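Local coordinates for secreted effector protein SopD (Salmonella typhimurium, PDB 5CPC) that acts inside host cells, supporting replication in macrophages and cooperating with SopB in membrane fission and macropinosome formation during invasion, at residues M71-V75 and P259-K264. Numbering follows the deposited sequence.
Sequences MEVNV and PFSEFK
V73 and F260 form a single antiparallel beta bridge between two loops near the protein surface. They are a non-hydrogen-bonded pair, with CA atoms 4.3 Å apart. Two nearly straight backbone bonds flank it: N74 N gives to P259 O at 2.9 Å, and S261 N to E72 O at 2.9 Å. E72 O also lies at the edge of the F260 ring, near its plane. M71 makes a Met-aromatic contact with that ring. Its CB meets F260 CD2 at 3.6 Å, and the bend at chi2 (-142°) carries SD above the ring face, 4.9 Å from the centroid. V73 CG2 reaches the ring obliquely and also packs on P259 CB. V75 CG1 touches P259 CB at 3.7 Å, side by side. The carboxylates of the exposed E72 and E262 bring their OE1 atoms to 2.8 Å, planes 85° apart. Two acceptors this close would probably raise the affinity of the pair for a proton. N74 ND2 bonds N129 OD1. The bridge joins the loop before helix 76-90, where V75 is the N-cap residue, to the loop between helices 248-256 and 264-283. P259 rests on M158 of helix 141-160 and, with F260, on L165 of helix 163-167.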
# COMPACT_ATOMS: atom_id res chain seq x y z
N MET A 71 13.14 -19.17 -3.03
CA MET A 71 12.65 -18.72 -4.34
C MET A 71 13.33 -17.42 -4.78
O MET A 71 13.66 -16.58 -3.93
CB MET A 71 11.14 -18.51 -4.30
CG MET A 71 10.36 -19.67 -3.72
SD MET A 71 8.84 -19.85 -4.67
CE MET A 71 9.50 -20.74 -6.11
N GLU A 72 13.57 -17.26 -6.07
CA GLU A 72 14.23 -16.03 -6.53
C GLU A 72 13.25 -14.87 -6.34
O GLU A 72 12.04 -15.03 -6.46
CB GLU A 72 14.71 -16.11 -8.00
CG GLU A 72 13.63 -16.56 -9.03
CD GLU A 72 14.18 -16.81 -10.45
OE1 GLU A 72 13.70 -17.77 -11.13
OE2 GLU A 72 15.10 -16.06 -10.88
N VAL A 73 13.79 -13.72 -6.02
CA VAL A 73 13.01 -12.57 -5.62
C VAL A 73 13.44 -11.39 -6.49
O VAL A 73 14.61 -11.30 -6.92
CB VAL A 73 13.26 -12.33 -4.12
CG1 VAL A 73 14.12 -11.16 -3.86
CG2 VAL A 73 11.97 -12.24 -3.37
N ASN A 74 12.49 -10.48 -6.75
CA ASN A 74 12.72 -9.33 -7.65
C ASN A 74 12.49 -8.00 -6.90
O ASN A 74 11.40 -7.42 -6.96
CB ASN A 74 11.80 -9.49 -8.88
CG ASN A 74 11.86 -8.27 -9.85
OD1 ASN A 74 12.86 -7.55 -9.90
ND2 ASN A 74 10.79 -8.07 -10.64
N VAL A 75 13.47 -7.55 -6.13
CA VAL A 75 13.21 -6.44 -5.20
C VAL A 75 14.18 -5.28 -5.29
O VAL A 75 14.21 -4.40 -4.41
CB VAL A 75 13.08 -6.90 -3.72
CG1 VAL A 75 11.91 -7.90 -3.60
CG2 VAL A 75 14.42 -7.52 -3.18
N PRO A 259 6.79 -10.51 -3.88
CA PRO A 259 8.12 -10.13 -4.31
C PRO A 259 8.81 -11.21 -5.11
O PRO A 259 9.82 -10.93 -5.78
CB PRO A 259 8.87 -9.93 -2.99
CG PRO A 259 8.24 -10.94 -2.08
CD PRO A 259 6.77 -10.80 -2.43
N PHE A 260 8.28 -12.43 -5.03
CA PHE A 260 8.86 -13.60 -5.69
C PHE A 260 8.80 -13.45 -7.18
O PHE A 260 7.74 -13.22 -7.76
CB PHE A 260 8.17 -14.92 -5.27
CG PHE A 260 8.35 -15.24 -3.84
CD1 PHE A 260 7.26 -15.36 -3.00
CD2 PHE A 260 9.62 -15.36 -3.30
CE1 PHE A 260 7.43 -15.63 -1.66
CE2 PHE A 260 9.80 -15.61 -1.97
CZ PHE A 260 8.70 -15.75 -1.15
N SER A 261 9.95 -13.64 -7.81
CA SER A 261 10.10 -13.33 -9.19
C SER A 261 9.28 -14.18 -10.14
O SER A 261 8.95 -13.75 -11.25
CB SER A 261 11.55 -13.48 -9.56
OG SER A 261 11.62 -13.94 -10.89
N GLU A 262 8.99 -15.40 -9.70
CA GLU A 262 8.51 -16.47 -10.59
C GLU A 262 7.01 -16.38 -10.91
O GLU A 262 6.57 -16.83 -11.98
CB GLU A 262 8.87 -17.85 -10.00
CG GLU A 262 9.29 -18.95 -11.04
CD GLU A 262 10.13 -18.43 -12.22
OE1 GLU A 262 11.33 -18.80 -12.33
OE2 GLU A 262 9.57 -17.68 -13.06
N PHE A 263 6.24 -15.81 -9.98
CA PHE A 263 4.86 -15.47 -10.27
C PHE A 263 4.81 -13.97 -10.59
O PHE A 263 4.40 -13.12 -9.77
CB PHE A 263 3.94 -15.85 -9.10
N LYS A 264 5.24 -13.65 -11.80
CA LYS A 264 5.07 -12.32 -12.33
C LYS A 264 3.65 -12.19 -12.91
O LYS A 264 3.01 -11.15 -12.71
CB LYS A 264 6.16 -11.99 -13.37
CG LYS A 264 6.21 -10.54 -13.82
CD LYS A 264 7.57 -10.17 -14.37
CE LYS A 264 8.52 -9.75 -13.25
NZ LYS A 264 9.85 -9.43 -13.82